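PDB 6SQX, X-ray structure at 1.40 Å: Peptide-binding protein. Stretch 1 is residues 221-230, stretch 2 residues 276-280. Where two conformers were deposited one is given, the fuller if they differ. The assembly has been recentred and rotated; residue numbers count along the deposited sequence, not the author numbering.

Stretch 1 221-230: SFITQWKRYR
Stretch 2 276-280: TATLL

Leu 279 is the apolar centre of the contact. Its rotamer is m, t, and its CA-to-CB bond points toward stretch 1. Leu 279 CD2 lies 3.9 Å from Phe 222 CZ and 4.3 Å from Trp 226 CZ3. Leu 279 CD1 lies 3.6 Å from Tyr 229 CE2. The branched leucine thus meets three aromatic rings, all obliquely. Phe 222 is buried, with chi1 t and chi2 -81°; its CA-to-CB bond points toward stretch 2. Phe 222 CE2 is 3.8 Å from Ala 277 CB, where a small methyl packs against the ring. The CA-to-CB bond of Trp 226 points sideways, but chi1 t and chi2 -84° bring its ring nearer. That of Tyr 229 points toward stretch 2, with chi1 m and chi2 -77°.

The helix enters from earlier in the chain and includes residues 221-226. It and strand 277-280 run 36° apart, axes 9.8 Å apart at closest. Phe 222 CA sits 7.5 Å from Thr 278 CA. Trp 226 N bonds to Phe 222 O, 2.9 Å. A type I turn spans Trp 226 to Tyr 229 (phi/psi -85/150), with Tyr 229 N to Trp 226 O at 3.2 Å. The strand is extended (Leu 279 -81/135), so the CA-to-CB bond of Ala 277 points toward stretch 1, that of Thr 278 away.

At the polar edge, Phe 222 CD2 approaches Ala 277 O at 3.5 Å. No hydrogen bond crosses; packing buries 248 Å² in total. Tyrosine suits its place: its ring packs on Leu 279 while Tyr 229 OH is hydrogen-bonded elsewhere in the structure.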

# COMPACT_ATOMS: atom_id res chain seq x y z
N SER A 221 -21.05 21.03 4.24
CA SER A 221 -22.14 20.20 4.73
C SER A 221 -21.83 18.72 4.56
O SER A 221 -22.15 17.90 5.44
CB SER A 221 -23.45 20.58 4.04
OG SER A 221 -23.87 21.88 4.43
N PHE A 222 -21.22 18.36 3.42
CA PHE A 222 -20.85 16.97 3.20
C PHE A 222 -19.94 16.46 4.31
O PHE A 222 -20.12 15.34 4.83
CB PHE A 222 -20.19 16.81 1.81
CG PHE A 222 -19.84 15.39 1.48
CD1 PHE A 222 -18.69 14.79 1.98
CD2 PHE A 222 -20.69 14.63 0.68
CE1 PHE A 222 -18.38 13.45 1.66
CE2 PHE A 222 -20.40 13.31 0.36
CZ PHE A 222 -19.24 12.72 0.84
N ILE A 223 -18.93 17.25 4.67
CA ILE A 223 -17.98 16.84 5.69
C ILE A 223 -18.64 16.79 7.06
O ILE A 223 -18.44 15.83 7.82
CB ILE A 223 -16.76 17.76 5.67
CG1 ILE A 223 -15.98 17.56 4.38
CG2 ILE A 223 -15.86 17.51 6.86
CD1 ILE A 223 -14.81 18.56 4.22
N THR A 224 -19.45 17.80 7.39
CA THR A 224 -20.19 17.79 8.66
C THR A 224 -21.05 16.53 8.79
O THR A 224 -21.06 15.87 9.84
CB THR A 224 -21.06 19.05 8.76
OG1 THR A 224 -20.22 20.21 8.79
CG2 THR A 224 -21.91 19.03 10.05
N GLN A 225 -21.79 16.19 7.73
CA GLN A 225 -22.66 15.03 7.82
C GLN A 225 -21.85 13.73 7.83
O GLN A 225 -22.21 12.79 8.54
CB GLN A 225 -23.64 15.05 6.65
CG GLN A 225 -24.62 16.21 6.68
CD GLN A 225 -25.30 16.35 8.04
OE1 GLN A 225 -25.83 15.37 8.58
NE2 GLN A 225 -25.28 17.56 8.60
N TRP A 226 -20.74 13.69 7.09
CA TRP A 226 -19.89 12.49 7.09
C TRP A 226 -19.52 12.10 8.52
O TRP A 226 -19.63 10.93 8.91
CB TRP A 226 -18.62 12.77 6.27
CG TRP A 226 -17.69 11.63 6.23
CD1 TRP A 226 -16.74 11.28 7.18
CD2 TRP A 226 -17.59 10.67 5.18
NE1 TRP A 226 -16.07 10.14 6.76
CE2 TRP A 226 -16.55 9.76 5.53
CE3 TRP A 226 -18.26 10.49 3.96
CZ2 TRP A 226 -16.19 8.69 4.71
CZ3 TRP A 226 -17.89 9.43 3.13
CH2 TRP A 226 -16.86 8.54 3.51
N LYS A 227 -19.09 13.08 9.32
CA LYS A 227 -18.64 12.84 10.68
C LYS A 227 -19.74 12.39 11.63
O LYS A 227 -19.43 11.95 12.74
CB LYS A 227 -17.98 14.10 11.25
CG LYS A 227 -16.70 14.47 10.54
CD LYS A 227 -16.09 15.75 11.12
CE LYS A 227 -15.98 15.67 12.64
NZ LYS A 227 -14.94 16.58 13.24
N ARG A 228 -21.00 12.49 11.24
CA ARG A 228 -22.07 12.05 12.11
C ARG A 228 -22.45 10.60 11.90
O ARG A 228 -23.18 10.04 12.74
CB ARG A 228 -23.31 12.94 11.95
CG ARG A 228 -23.07 14.38 12.41
CD ARG A 228 -24.27 15.26 12.18
NE ARG A 228 -23.96 16.65 12.52
CZ ARG A 228 -24.76 17.68 12.28
NH1 ARG A 228 -24.38 18.91 12.62
NH2 ARG A 228 -25.94 17.50 11.69
N TYR A 229 -21.98 9.98 10.81
CA TYR A 229 -22.40 8.62 10.51
C TYR A 229 -21.54 7.62 11.25
O TYR A 229 -20.34 7.83 11.46
CB TYR A 229 -22.25 8.30 9.02
CG TYR A 229 -23.35 8.86 8.13
CD1 TYR A 229 -24.59 8.24 8.07
CD2 TYR A 229 -23.13 9.99 7.34
CE1 TYR A 229 -25.59 8.74 7.24
CE2 TYR A 229 -24.10 10.48 6.53
CZ TYR A 229 -25.33 9.86 6.47
OH TYR A 229 -26.30 10.39 5.64
N ARG A 230 -22.14 6.47 11.57
CA ARG A 230 -21.36 5.27 11.81
C ARG A 230 -20.64 4.91 10.52
O ARG A 230 -21.19 5.05 9.42
CB ARG A 230 -22.34 4.17 12.18
CG ARG A 230 -21.77 2.84 12.48
CD ARG A 230 -22.87 2.01 13.22
NE ARG A 230 -24.13 1.97 12.47
CZ ARG A 230 -25.28 2.58 12.77
NH1 ARG A 230 -26.31 2.47 11.93
NH2 ARG A 230 -25.45 3.25 13.90
N THR A 276 -19.77 17.79 -7.55
CA THR A 276 -19.63 17.60 -6.11
C THR A 276 -20.17 16.23 -5.72
O THR A 276 -20.97 15.63 -6.43
CB THR A 276 -20.35 18.70 -5.33
OG1 THR A 276 -21.77 18.45 -5.32
CG2 THR A 276 -20.09 20.05 -5.96
N ALA A 277 -19.69 15.73 -4.59
CA ALA A 277 -20.09 14.43 -4.09
C ALA A 277 -21.42 14.49 -3.34
O ALA A 277 -21.68 15.42 -2.57
CB ALA A 277 -19.03 13.86 -3.15
N THR A 278 -22.22 13.44 -3.53
CA THR A 278 -23.42 13.21 -2.75
C THR A 278 -23.45 11.74 -2.37
O THR A 278 -22.95 10.88 -3.10
CB THR A 278 -24.66 13.60 -3.55
OG1 THR A 278 -25.81 13.61 -2.68
CG2 THR A 278 -24.89 12.62 -4.70
N LEU A 279 -24.01 11.44 -1.19
CA LEU A 279 -24.09 10.06 -0.76
C LEU A 279 -25.28 9.35 -1.40
O LEU A 279 -26.41 9.87 -1.45
CB LEU A 279 -24.20 9.98 0.76
CG LEU A 279 -22.98 10.46 1.53
CD1 LEU A 279 -23.26 10.30 3.02
CD2 LEU A 279 -21.71 9.69 1.15
N LEU A 280 -25.03 8.13 -1.88
CA LEU A 280 -26.07 7.26 -2.43
C LEU A 280 -26.21 6.04 -1.54
O LEU A 280 -25.22 5.37 -1.26
CB LEU A 280 -25.65 6.81 -3.82
CG LEU A 280 -26.49 5.71 -4.48
CD1 LEU A 280 -27.86 6.29 -4.83
CD2 LEU A 280 -25.78 5.13 -5.72